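Local coordinates for protein serine protease p27 (Human astrovirus 1, PDB 2W5E) that is a trypsin-like serine protease with a charge-relay triad that probably cleaves the viral non-structural polyprotein into functional products, at residues 11-20 with 38-49. Numbering follows the deposited sequence.
With CD (cadmium ion), chain M.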
ATOM      1  N   GLY A  11      11.328  -2.206 -10.613  1.00 23.63           N
ATOM      2  CA  GLY A  11      10.510  -1.289 -11.409  1.00 23.10           C
ATOM      3  C   GLY A  11      11.108   0.102 -11.566  1.00 22.68           C
ATOM      4  O   GLY A  11      10.619   0.903 -12.362  1.00 22.98           O
ATOM      5  N   ALA A  12      12.167   0.387 -10.812  1.00 21.95           N
ATOM      6  CA  ALA A  12      12.875   1.654 -10.922  1.00 21.88           C
ATOM      7  C   ALA A  12      14.016   1.587 -11.941  1.00 21.67           C
ATOM      8  O   ALA A  12      14.765   2.545 -12.087  1.00 21.40           O
ATOM      9  CB  ALA A  12      13.403   2.103  -9.560  1.00 21.76           C
ATOM     10  N   LEU A  13      14.134   0.453 -12.628  1.00 21.88           N
ATOM     11  CA  LEU A  13      15.189   0.243 -13.622  1.00 22.49           C
ATOM     12  C   LEU A  13      14.691   0.429 -15.053  1.00 22.41           C
ATOM     13  O   LEU A  13      13.538   0.141 -15.364  1.00 22.02           O
ATOM     14  CB  LEU A  13      15.789  -1.162 -13.475  1.00 22.41           C
ATOM     15  CG  LEU A  13      16.508  -1.522 -12.170  1.00 23.22           C
ATOM     16  CD1 LEU A  13      17.059  -2.939 -12.247  1.00 23.51           C
ATOM     17  CD2 LEU A  13      17.620  -0.531 -11.878  1.00 22.72           C
ATOM     18  N   CYS A  14      15.582   0.892 -15.922  1.00 22.94           N
ATOM     19  CA  CYS A  14      15.324   0.892 -17.356  1.00 23.56           C
ATOM     20  C   CYS A  14      16.596   0.485 -18.100  1.00 24.07           C
ATOM     21  O   CYS A  14      17.662   0.335 -17.495  1.00 23.91           O
ATOM     22  CB  CYS A  14      14.812   2.263 -17.834  1.00 23.00           C
ATOM     23  SG  CYS A  14      15.957   3.640 -17.625  1.00 22.82           S
ATOM     24  N   VAL A  15      16.477   0.300 -19.407  1.00 24.67           N
ATOM     25  CA  VAL A  15      17.639  -0.021 -20.240  1.00 25.77           C
ATOM     26  C   VAL A  15      17.959   1.179 -21.133  1.00 26.47           C
ATOM     27  O   VAL A  15      17.061   1.746 -21.756  1.00 26.32           O
ATOM     28  CB  VAL A  15      17.401  -1.312 -21.068  1.00 25.82           C
ATOM     29  CG1 VAL A  15      18.544  -1.564 -22.059  1.00 25.73           C
ATOM     30  CG2 VAL A  15      17.232  -2.518 -20.141  1.00 25.25           C
ATOM     31  N   ILE A  16      19.231   1.577 -21.156  1.00 27.31           N
ATOM     32  CA  ILE A  16      19.708   2.636 -22.045  1.00 28.62           C
ATOM     33  C   ILE A  16      20.360   2.003 -23.281  1.00 29.65           C
ATOM     34  O   ILE A  16      21.252   1.157 -23.158  1.00 29.29           O
ATOM     35  CB  ILE A  16      20.724   3.585 -21.341  1.00 28.64           C
ATOM     36  CG1 ILE A  16      20.225   4.041 -19.955  1.00 28.90           C
ATOM     37  CG2 ILE A  16      21.095   4.776 -22.246  1.00 28.56           C
ATOM     38  CD1 ILE A  16      19.130   5.077 -19.966  1.00 30.02           C
ATOM     39  N   ASP A  17      19.897   2.414 -24.460  1.00 30.54           N
ATOM     40  CA  ASP A  17      20.363   1.877 -25.736  1.00 31.98           C
ATOM     41  C   ASP A  17      21.023   2.976 -26.576  1.00 32.39           C
ATOM     42  O   ASP A  17      20.445   4.046 -26.777  1.00 32.17           O
ATOM     43  CB  ASP A  17      19.191   1.227 -26.490  1.00 32.02           C
ATOM     44  CG  ASP A  17      19.544   0.842 -27.925  1.00 33.63           C
ATOM     45  OD1 ASP A  17      20.324  -0.112 -28.123  1.00 33.02           O
ATOM     46  OD2 ASP A  17      19.021   1.491 -28.858  1.00 35.26           O
ATOM     47  N   THR A  18      22.250   2.708 -27.025  1.00 33.19           N
ATOM     48  CA  THR A  18      22.999   3.594 -27.923  1.00 34.00           C
ATOM     49  C   THR A  18      23.631   2.754 -29.046  1.00 34.44           C
ATOM     50  O   THR A  18      23.614   1.521 -28.972  1.00 34.01           O
ATOM     51  CB  THR A  18      24.132   4.365 -27.188  1.00 34.04           C
ATOM     52  OG1 THR A  18      25.179   3.457 -26.820  1.00 33.81           O
ATOM     53  CG2 THR A  18      23.612   5.102 -25.953  1.00 34.45           C
ATOM     54  N   PRO A  19      24.191   3.412 -30.088  1.00 35.08           N
ATOM     55  CA  PRO A  19      24.878   2.642 -31.136  1.00 35.67           C
ATOM     56  C   PRO A  19      26.086   1.841 -30.629  1.00 35.93           C
ATOM     57  O   PRO A  19      26.484   0.864 -31.267  1.00 36.10           O
ATOM     58  CB  PRO A  19      25.330   3.720 -32.134  1.00 35.69           C
ATOM     59  CG  PRO A  19      24.437   4.895 -31.872  1.00 35.91           C
ATOM     60  CD  PRO A  19      24.198   4.857 -30.387  1.00 35.17           C
ATOM     61  N   GLU A  20      26.653   2.246 -29.495  1.00 36.21           N
ATOM     62  CA  GLU A  20      27.822   1.565 -28.928  1.00 36.61           C
ATOM     63  C   GLU A  20      27.471   0.354 -28.064  1.00 36.37           C
ATOM     64  O   GLU A  20      28.342  -0.464 -27.758  1.00 36.61           O
ATOM     65  CB  GLU A  20      28.706   2.537 -28.140  1.00 36.92           C
ATOM     66  CG  GLU A  20      29.439   3.562 -28.994  1.00 38.47           C
ATOM     67  CD  GLU A  20      28.541   4.703 -29.437  1.00 40.31           C
ATOM     68  OE1 GLU A  20      27.792   5.228 -28.590  1.00 41.66           O
ATOM     69  OE2 GLU A  20      28.582   5.074 -30.627  1.00 40.32           O
ATOM     70  N   VAL A  38      27.936   4.804 -20.483  1.00 32.76           N
ATOM     71  CA  VAL A  38      26.726   4.227 -21.080  1.00 33.10           C
ATOM     72  C   VAL A  38      26.116   5.209 -22.091  1.00 33.65           C
ATOM     73  O   VAL A  38      25.633   4.811 -23.154  1.00 33.22           O
ATOM     74  CB  VAL A  38      25.687   3.841 -19.991  1.00 33.09           C
ATOM     75  CG1 VAL A  38      24.350   3.443 -20.609  1.00 32.54           C
ATOM     76  CG2 VAL A  38      26.231   2.719 -19.125  1.00 32.67           C
ATOM     77  N   VAL A  39      26.161   6.488 -21.740  1.00 34.19           N
ATOM     78  CA  VAL A  39      25.665   7.567 -22.588  1.00 35.26           C
ATOM     79  C   VAL A  39      26.664   7.887 -23.714  1.00 35.84           C
ATOM     80  O   VAL A  39      26.265   8.111 -24.864  1.00 35.56           O
ATOM     81  CB  VAL A  39      25.333   8.812 -21.719  1.00 35.33           C
ATOM     82  CG1 VAL A  39      25.498  10.101 -22.479  1.00 35.68           C
ATOM     83  CG2 VAL A  39      23.928   8.687 -21.129  1.00 35.45           C
ATOM     84  N   GLY A  40      27.954   7.886 -23.377  1.00 36.26           N
ATOM     85  CA  GLY A  40      29.021   8.192 -24.333  1.00 37.06           C
ATOM     86  C   GLY A  40      28.871   9.584 -24.920  1.00 37.44           C
ATOM     87  O   GLY A  40      28.670  10.553 -24.186  1.00 37.27           O
ATOM     88  N   ASN A  41      28.955   9.670 -26.246  1.00 37.90           N
ATOM     89  CA  ASN A  41      28.815  10.940 -26.965  1.00 38.36           C
ATOM     90  C   ASN A  41      27.456  11.071 -27.662  1.00 38.26           C
ATOM     91  O   ASN A  41      27.342  11.682 -28.727  1.00 37.96           O
ATOM     92  CB  ASN A  41      29.963  11.126 -27.964  1.00 38.63           C
ATOM     93  CG  ASN A  41      31.325  11.112 -27.294  1.00 39.65           C
ATOM     94  OD1 ASN A  41      31.582  11.873 -26.365  1.00 39.87           O
ATOM     95  ND2 ASN A  41      32.202  10.239 -27.765  1.00 40.42           N
ATOM     96  N   ASN A  42      26.432  10.484 -27.047  1.00 37.94           N
ATOM     97  CA  ASN A  42      25.070  10.553 -27.552  1.00 37.80           C
ATOM     98  C   ASN A  42      24.229  11.485 -26.681  1.00 37.51           C
ATOM     99  O   ASN A  42      23.836  11.108 -25.577  1.00 36.91           O
ATOM    100  CB  ASN A  42      24.444   9.155 -27.564  1.00 37.92           C
ATOM    101  CG  ASN A  42      25.284   8.137 -28.319  1.00 38.64           C
ATOM    102  OD1 ASN A  42      26.055   7.379 -27.722  1.00 38.74           O
ATOM    103  ND2 ASN A  42      25.137   8.112 -29.633  1.00 37.90           N
ATOM    104  N   THR A  43      23.981  12.677 -27.180  1.00 36.98           N
ATOM    105  CA  THR A  43      23.086  13.627 -26.577  1.00 36.70           C
ATOM    106  C   THR A  43      21.659  13.124 -26.419  1.00 36.02           C
ATOM    107  O   THR A  43      21.016  13.377 -25.464  1.00 35.70           O
ATOM    108  CB  THR A  43      23.058  14.878 -27.396  1.00 37.18           C
ATOM    109  OG1 THR A  43      24.333  15.497 -27.413  1.00 37.27           O
ATOM    110  CG2 THR A  43      22.159  15.865 -26.781  1.00 36.96           C
ATOM    111  N   PHE A  44      21.212  12.392 -27.390  1.00 35.19           N
ATOM    112  CA  PHE A  44      19.950  11.664 -27.361  1.00 34.78           C
ATOM    113  C   PHE A  44      20.198  10.159 -27.282  1.00 34.07           C
ATOM    114  O   PHE A  44      20.959   9.598 -28.080  1.00 33.48           O
ATOM    115  CB  PHE A  44      19.083  11.985 -28.585  1.00 35.18           C
ATOM    116  CG  PHE A  44      18.544  13.388 -28.599  1.00 35.50           C
ATOM    117  CD1 PHE A  44      17.373  13.705 -27.912  1.00 36.03           C
ATOM    118  CD2 PHE A  44      19.198  14.392 -29.313  1.00 36.17           C
ATOM    119  CE1 PHE A  44      16.864  15.002 -27.926  1.00 35.99           C
ATOM    120  CE2 PHE A  44      18.698  15.699 -29.333  1.00 36.63           C
ATOM    121  CZ  PHE A  44      17.531  16.003 -28.634  1.00 36.41           C
ATOM    122  N   VAL A  45      19.554   9.515 -26.312  1.00 33.01           N
ATOM    123  CA  VAL A  45      19.651   8.067 -26.146  1.00 32.22           C
ATOM    124  C   VAL A  45      18.269   7.421 -26.243  1.00 31.83           C
ATOM    125  O   VAL A  45      17.245   8.100 -26.107  1.00 31.40           O
ATOM    126  CB  VAL A  45      20.342   7.674 -24.802  1.00 32.44           C
ATOM    127  CG1 VAL A  45      21.777   8.219 -24.744  1.00 32.10           C
ATOM    128  CG2 VAL A  45      19.522   8.149 -23.589  1.00 32.07           C
ATOM    129  N   ASN A  46      18.249   6.120 -26.504  1.00 30.81           N
ATOM    130  CA  ASN A  46      17.025   5.348 -26.391  1.00 30.74           C
ATOM    131  C   ASN A  46      16.891   4.787 -24.976  1.00 30.13           C
ATOM    132  O   ASN A  46      17.876   4.359 -24.369  1.00 29.40           O
ATOM    133  CB  ASN A  46      16.992   4.218 -27.421  1.00 30.97           C
ATOM    134  CG  ASN A  46      16.864   4.725 -28.853  1.00 32.45           C
ATOM    135  OD1 ASN A  46      16.229   5.750 -29.112  1.00 32.87           O
ATOM    136  ND2 ASN A  46      17.458   3.995 -29.791  1.00 33.36           N
ATOM    137  N   VAL A  47      15.672   4.829 -24.453  1.00 29.60           N
ATOM    138  CA  VAL A  47      15.354   4.258 -23.144  1.00 28.98           C
ATOM    139  C   VAL A  47      14.258   3.231 -23.354  1.00 28.48           C
ATOM    140  O   VAL A  47      13.255   3.518 -23.995  1.00 28.11           O
ATOM    141  CB  VAL A  47      14.877   5.335 -22.134  1.00 29.17           C
ATOM    142  CG1 VAL A  47      14.473   4.691 -20.808  1.00 28.87           C
ATOM    143  CG2 VAL A  47      15.948   6.397 -21.916  1.00 28.71           C
ATOM    144  N   CYS A  48      14.459   2.026 -22.835  1.00 28.15           N
ATOM    145  CA  CYS A  48      13.452   0.984 -22.940  1.00 27.76           C
ATOM    146  C   CYS A  48      12.865   0.701 -21.561  1.00 27.49           C
ATOM    147  O   CYS A  48      13.605   0.433 -20.613  1.00 27.31           O
ATOM    148  CB  CYS A  48      14.057  -0.286 -23.532  1.00 27.78           C
ATOM    149  SG  CYS A  48      12.829  -1.540 -23.894  1.00 29.42           S
ATOM    150  N   TYR A  49      11.540   0.781 -21.456  1.00 26.85           N
ATOM    151  CA  TYR A  49      10.836   0.528 -20.194  1.00 26.51           C
ATOM    152  C   TYR A  49       9.522  -0.187 -20.456  1.00 26.47           C
ATOM    153  O   TYR A  49       8.704   0.267 -21.274  1.00 26.08           O
ATOM    154  CB  TYR A  49      10.595   1.827 -19.427  1.00 26.07           C
ATOM    155  CG  TYR A  49      10.055   1.634 -18.014  1.00 25.97           C
ATOM    156  CD1 TYR A  49      10.902   1.246 -16.970  1.00 25.35           C
ATOM    157  CD2 TYR A  49       8.703   1.834 -17.727  1.00 24.40           C
ATOM    158  CE1 TYR A  49      10.410   1.068 -15.665  1.00 25.22           C
ATOM    159  CE2 TYR A  49       8.201   1.663 -16.426  1.00 25.02           C
ATOM    160  CZ  TYR A  49       9.062   1.278 -15.405  1.00 25.25           C
ATOM    161  OH  TYR A  49       8.583   1.101 -14.126  1.00 24.85           O
TER
HETATM  162 CD    CD M1593      14.424  -3.643 -24.529  1.00 58.54          CD
HETATM  163  O   HOH W   1      27.326   5.043 -25.840  1.00 28.78           O
HETATM  164  O   HOH W   2      29.663   7.380 -27.881  1.00 30.83           O
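The ring of Tyr-49 meets the partner chain at its edge: the carbonyl oxygens of Gly-11 and Leu-13 both lie at its rim in the ring plane, and Phe-27 packs against it edge-to-face. With CG anti to the backbone N (chi1 -171°), the ring runs along the partner chain, and its OH donates to a lone pair of Gly-11 O at 2.7 Å; Thr-78 N also bonds this hydroxyl. A second flat pair, Asp-17 and Asn-46, lies side by side with carboxylate and amide planes only 9° apart. Asn-46 ND2 gives a nearly straight bond (176°) to the anti lone pair of Asp-17 OD2 at 3.1 Å, while Asp-17 OD1 forms a salt bridge with Lys-22.

The backbones form an antiparallel ladder, of which Asp-17 and Asn-46 are one hydrogen-bonded rung and Val-15 and Cys-48 another, with Ile-16 and Val-47 the non-hydrogen-bonded pair between them. Cys-48 SG binds a cadmium ion at 2.7 Å, shared with His-2 of a second subunit. On the other face Ile-16 CD1 reaches Val-47 CG2 at 4.0 Å, and Ile-16 CB meets Val-38 CG1 at 3.7 Å; Val-38 in turn touches the catalytic Ser-127.

The contact illustrates how a sheet becomes a barrel: strands 13-18 and 44-49, first and last in the order across it, pair antiparallel and so close the N-terminal six-stranded barrel of this chymotrypsin-like fold. Strand 21-28 continues the sheet beyond the first, strand 52-60 beyond the second, and Ile-32 and Ile-69 pack from inside.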